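Local structure of hypothetical protein TT1662 (Thermus thermophilus, 1UFO) at residues 122-127 with 164-169; 126-131 with 171-176. The protein is probably a hydrolase of the alpha/beta hydrolase fold, with a likely serine nucleophile and an unidentified substrate. All blocks are in the same frame, centred on the assembly; numbering follows the deposited sequence.

Contact 1: 122-127 with 164-169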
loop_
_atom_site.group_PDB
_atom_site.type_symbol
_atom_site.label_atom_id
_atom_site.label_comp_id
_atom_site.label_asym_id
_atom_site.label_seq_id
_atom_site.Cartn_x
_atom_site.Cartn_y
_atom_site.Cartn_z
ATOM N N LEU A 122 5.761 21.926 0.655
ATOM C CA LEU A 122 7.204 21.816 0.875
ATOM C C LEU A 122 7.895 21.199 -0.321
ATOM O O LEU A 122 8.988 21.697 -0.715
ATOM C CB LEU A 122 7.503 20.957 2.139
ATOM C CG LEU A 122 7.180 21.651 3.455
ATOM C CD1 LEU A 122 6.993 20.572 4.630
ATOM C CD2 LEU A 122 8.299 22.675 3.806
ATOM N N LEU A 123 7.328 20.103 -0.881
ATOM C CA LEU A 123 7.961 19.504 -2.058
ATOM C C LEU A 123 7.941 20.486 -3.239
ATOM O O LEU A 123 8.922 20.553 -3.999
ATOM C CB LEU A 123 7.256 18.169 -2.474
ATOM C CG LEU A 123 7.385 17.058 -1.455
ATOM C CD1 LEU A 123 6.508 15.919 -1.868
ATOM C CD2 LEU A 123 8.824 16.561 -1.364
ATOM N N ALA A 124 6.863 21.239 -3.388
ATOM C CA ALA A 124 6.760 22.172 -4.560
ATOM C C ALA A 124 7.783 23.287 -4.424
ATOM O O ALA A 124 8.179 23.875 -5.450
ATOM C CB ALA A 124 5.333 22.750 -4.685
ATOM N N GLU A 125 8.266 23.550 -3.207
ATOM C CA GLU A 125 9.242 24.631 -3.047
ATOM C C GLU A 125 10.655 24.084 -2.926
ATOM O O GLU A 125 11.581 24.786 -2.494
ATOM C CB GLU A 125 8.846 25.572 -1.882
ATOM C CG GLU A 125 9.150 25.091 -0.514
ATOM C CD GLU A 125 9.036 26.200 0.553
ATOM O OE1 GLU A 125 9.721 26.032 1.600
ATOM O OE2 GLU A 125 8.282 27.207 0.331
ATOM N N GLY A 126 10.809 22.808 -3.283
ATOM C CA GLY A 126 12.134 22.194 -3.339
ATOM C C GLY A 126 12.709 21.603 -2.082
ATOM O O GLY A 126 13.920 21.334 -2.015
ATOM N N PHE A 127 11.863 21.360 -1.082
ATOM C CA PHE A 127 12.386 20.674 0.126
ATOM C C PHE A 127 12.536 19.185 -0.300
ATOM O O PHE A 127 11.630 18.634 -0.927
ATOM C CB PHE A 127 11.402 20.834 1.298
ATOM C CG PHE A 127 11.873 20.150 2.520
ATOM C CD1 PHE A 127 13.081 20.554 3.116
ATOM C CD2 PHE A 127 11.191 19.105 3.029
ATOM C CE1 PHE A 127 13.598 19.887 4.228
ATOM C CE2 PHE A 127 11.719 18.428 4.174
ATOM C CZ PHE A 127 12.928 18.846 4.740
ATOM N N ALA A 164 0.609 20.494 -6.419
ATOM C CA ALA A 164 0.697 19.304 -7.285
ATOM C C ALA A 164 0.799 19.613 -8.759
ATOM O O ALA A 164 1.023 18.698 -9.545
ATOM C CB ALA A 164 -0.478 18.348 -7.037
ATOM N N THR A 165 0.608 20.892 -9.111
ATOM C CA THR A 165 0.774 21.272 -10.547
ATOM C C THR A 165 2.229 21.655 -10.831
ATOM O O THR A 165 2.563 22.014 -11.994
ATOM C CB THR A 165 -0.125 22.466 -10.945
ATOM O OG1 THR A 165 0.308 23.642 -10.250
ATOM C CG2 THR A 165 -1.587 22.164 -10.589
ATOM N N ARG A 166 3.111 21.573 -9.809
ATOM C CA ARG A 166 4.558 21.935 -9.940
ATOM C C ARG A 166 5.429 20.659 -9.729
ATOM O O ARG A 166 6.479 20.696 -9.052
ATOM C CB ARG A 166 4.899 23.027 -8.873
ATOM C CG ARG A 166 3.951 24.253 -8.957
ATOM C CD ARG A 166 4.082 25.134 -7.753
ATOM N NE ARG A 166 5.449 25.594 -7.673
ATOM C CZ ARG A 166 5.951 26.229 -6.623
ATOM N NH1 ARG A 166 7.232 26.638 -6.627
ATOM N NH2 ARG A 166 5.194 26.436 -5.559
ATOM N N GLY A 167 5.025 19.563 -10.374
ATOM C CA GLY A 167 5.714 18.279 -10.179
ATOM C C GLY A 167 7.174 18.273 -10.502
ATOM O O GLY A 167 7.965 17.548 -9.952
ATOM N N GLU A 168 7.535 19.126 -11.438
ATOM C CA GLU A 168 8.922 19.175 -11.811
ATOM C C GLU A 168 9.812 19.674 -10.647
ATOM O O GLU A 168 11.017 19.413 -10.646
ATOM C CB GLU A 168 9.038 20.048 -13.055
ATOM C CG GLU A 168 8.785 21.531 -12.856
ATOM C CD GLU A 168 7.329 21.928 -12.678
ATOM O OE1 GLU A 168 6.381 21.162 -13.024
ATOM O OE2 GLU A 168 7.139 23.082 -12.204
ATOM N N ALA A 169 9.255 20.330 -9.631
ATOM C CA ALA A 169 10.069 20.824 -8.513
ATOM C C ALA A 169 10.201 19.745 -7.401
ATOM O O ALA A 169 11.004 19.907 -6.487
ATOM C CB ALA A 169 9.414 22.118 -7.900
#
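Arg166 lays its guanidinium against the carbonyl of Ala124: Ala124 O lies over one face, offset toward the rim, and 3.1 Å from Arg166 NH1. The angle at NH1 is too poor for a hydrogen bond; the oxygen instead lies over the cationic face, where the attraction is probably electrostatic. A bend at chi3 (60°) turns Arg166 NE back toward the helix end, 4.1 Å from Ala124 CB. Arg166 NH2 lies 3.8 Å from the same methyl. From the same segment Ala169 CB also reaches the carbonyl, 3.3 Å from Ala124 O. An alanine in place of Arg166 would probably leave Ala124 O without the cationic group over it and open a gap beside Ala124 CB. One shell out, Ala169 N bonds to Arg166 O, closing a turn in which the CB atoms of both residues point toward the helix end, while Pro163 also packs on Ala124. The carbonyl is presented by the close of helix 114-124. There Phe127 N and Glu125 N reach Leu122 O from opposite faces of its plane. Phe127 N to Leu122 O and Gly126 N to Leu123 O, with Gly126 at positive phi (86°) as C-prime residue, make a Schellman motif, which ends the helix following the probable nucleophile elbow of this alpha/beta hydrolase fold.

Contact 2: 126-131 with 171-176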
loop_
_atom_site.group_PDB
_atom_site.type_symbol
_atom_site.label_atom_id
_atom_site.label_comp_id
_atom_site.label_asym_id
_atom_site.label_seq_id
_atom_site.Cartn_x
_atom_site.Cartn_y
_atom_site.Cartn_z
ATOM N N GLY A 126 10.809 22.808 -3.283
ATOM C CA GLY A 126 12.134 22.194 -3.339
ATOM C C GLY A 126 12.709 21.603 -2.082
ATOM O O GLY A 126 13.920 21.334 -2.015
ATOM N N PHE A 127 11.863 21.360 -1.082
ATOM C CA PHE A 127 12.386 20.674 0.126
ATOM C C PHE A 127 12.536 19.185 -0.300
ATOM O O PHE A 127 11.630 18.634 -0.927
ATOM C CB PHE A 127 11.402 20.834 1.298
ATOM C CG PHE A 127 11.873 20.150 2.520
ATOM C CD1 PHE A 127 13.081 20.554 3.116
ATOM C CD2 PHE A 127 11.191 19.105 3.029
ATOM C CE1 PHE A 127 13.598 19.887 4.228
ATOM C CE2 PHE A 127 11.719 18.428 4.174
ATOM C CZ PHE A 127 12.928 18.846 4.740
ATOM N N ARG A 128 13.677 18.547 0.041
ATOM C CA ARG A 128 13.968 17.218 -0.444
ATOM C C ARG A 128 14.230 16.168 0.643
ATOM O O ARG A 128 15.407 15.792 0.894
ATOM C CB ARG A 128 15.163 17.292 -1.400
ATOM C CG ARG A 128 14.918 18.146 -2.642
ATOM C CD ARG A 128 14.034 17.438 -3.691
ATOM N NE ARG A 128 13.640 18.297 -4.806
ATOM C CZ ARG A 128 14.382 18.627 -5.860
ATOM N NH1 ARG A 128 13.867 19.465 -6.771
ATOM N NH2 ARG A 128 15.611 18.096 -6.042
ATOM N N PRO A 129 13.172 15.701 1.325
ATOM C CA PRO A 129 13.311 14.674 2.362
ATOM C C PRO A 129 13.537 13.336 1.612
ATOM O O PRO A 129 13.462 13.265 0.374
ATOM C CB PRO A 129 11.988 14.693 3.095
ATOM C CG PRO A 129 10.973 15.052 1.955
ATOM C CD PRO A 129 11.749 16.030 1.047
ATOM N N ARG A 130 13.784 12.273 2.364
ATOM C CA ARG A 130 14.015 10.980 1.772
ATOM C C ARG A 130 12.716 10.327 1.293
ATOM O O ARG A 130 12.778 9.372 0.526
ATOM C CB ARG A 130 14.726 10.068 2.785
ATOM C CG ARG A 130 16.199 10.496 2.879
ATOM C CD ARG A 130 16.996 9.904 1.626
ATOM N NE ARG A 130 16.984 8.443 1.705
ATOM C CZ ARG A 130 17.881 7.717 2.381
ATOM N NH1 ARG A 130 17.762 6.379 2.397
ATOM N NH2 ARG A 130 18.913 8.319 3.009
ATOM N N GLY A 131 11.560 10.776 1.814
ATOM C CA GLY A 131 10.299 10.170 1.373
ATOM C C GLY A 131 9.202 10.879 2.124
ATOM O O GLY A 131 9.451 11.538 3.148
ATOM N N GLY A 171 11.450 16.777 -7.571
ATOM C CA GLY A 171 12.670 16.002 -7.613
ATOM C C GLY A 171 12.552 14.488 -7.462
ATOM O O GLY A 171 13.497 13.827 -6.993
ATOM N N GLY A 172 11.383 13.984 -7.818
ATOM C CA GLY A 172 11.142 12.556 -7.751
ATOM C C GLY A 172 11.188 12.024 -6.323
ATOM O O GLY A 172 11.371 10.831 -6.151
ATOM N N VAL A 173 10.982 12.876 -5.319
ATOM C CA VAL A 173 11.016 12.391 -3.929
ATOM C C VAL A 173 9.915 11.303 -3.737
ATOM O O VAL A 173 8.747 11.513 -4.083
ATOM C CB VAL A 173 10.692 13.533 -2.962
ATOM C CG1 VAL A 173 10.406 12.983 -1.546
ATOM C CG2 VAL A 173 11.894 14.538 -2.981
ATOM N N PRO A 174 10.265 10.146 -3.159
ATOM C CA PRO A 174 9.263 9.095 -2.944
ATOM C C PRO A 174 8.044 9.640 -2.200
ATOM O O PRO A 174 8.166 10.306 -1.187
ATOM C CB PRO A 174 9.956 8.043 -2.089
ATOM C CG PRO A 174 11.517 8.177 -2.607
ATOM C CD PRO A 174 11.639 9.731 -2.742
ATOM N N LEU A 175 6.880 9.331 -2.732
ATOM C CA LEU A 175 5.656 9.880 -2.185
ATOM C C LEU A 175 4.558 8.854 -2.221
ATOM O O LEU A 175 4.229 8.311 -3.270
ATOM C CB LEU A 175 5.214 11.127 -3.018
ATOM C CG LEU A 175 3.798 11.708 -2.781
ATOM C CD1 LEU A 175 3.771 12.173 -1.372
ATOM C CD2 LEU A 175 3.547 12.848 -3.692
ATOM N N LEU A 176 3.985 8.599 -1.044
ATOM C CA LEU A 176 2.870 7.625 -0.968
ATOM C C LEU A 176 1.632 8.312 -0.444
ATOM O O LEU A 176 1.707 8.925 0.616
ATOM C CB LEU A 176 3.207 6.441 0.002
ATOM C CG LEU A 176 2.041 5.576 0.383
ATOM C CD1 LEU A 176 1.556 4.904 -0.951
ATOM C CD2 LEU A 176 2.508 4.518 1.381
#
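Arg128 and Val173 meet through their aliphatic parts, and the arginine then runs on to Gly171. From CB, the arginine places CG anti to its own carbonyl carbon, beside the backbone N, and a bend at chi2 (-76°) sets the direction of CD. This CD is the atom that meets the valine, 3.7 Å from Val173 CG2. Farther out, Arg128 NE lies 3.8 Å from Gly171 CA, and Arg128 CZ comes closer. The guanidinium lies flat over the glycine, with Gly171 CA 3.6 Å above its plane and over its centre. At the tip, Arg128 NH1 is hydrogen-bonded to Ala169 O, just before segment 171-176. Gly171 has positive phi, and a CB there would fall on Arg128 CZ; the lack of a side chain is consistent with the close approach of the flat group.

Val173 has its other methyl, CG1, anti to the backbone N (chi1 167°), which carries it to Pro129; the two side chains cross at about a right angle, with Pro129 CG 4.1 Å from Val173 CG1. The same methyl is 3.6 Å from Pro129 O. Next along, the Pro174 ring brings CG and CD against Arg130 O. Gly131 CA then makes a CA-H...O contact with Pro174 O at 3.3 Å, its angle at H being 132°. Beyond it, the backbones of Pro174 and Val132 are hydrogen-bonded, just ahead of the paired parallel strands 132-135 and 175-180.

Between these two segments, then, cohesion comes from apolar contact, carbon against carbonyl oxygen, and a guanidinium face on a glycine; conventional hydrogen bonds flank it, among them those to Ala169 and Val132, and probably help fix the direction of approach.

From the N terminus, the chain runs through helix 114-124 into the loop 126-131, and both contacts start from this passage, sharing Gly126 and Phe127. It then passes strand 132-135 and helix 153-160 before returning. Contact 1 closes the first loop at 164-169, with 36 residues between its segments. Contact 2 closes at 171-176 after 39; its first segment starts later and its second also follows, so the two closures cross instead of nesting. Their centres lie 9 Å apart, joined by the arginine bond between them and by Leu123 packing on Pro129 and Val173. Together they tie the helix end and the entrance to strand 132-135 to the loop leading into strand 175-180.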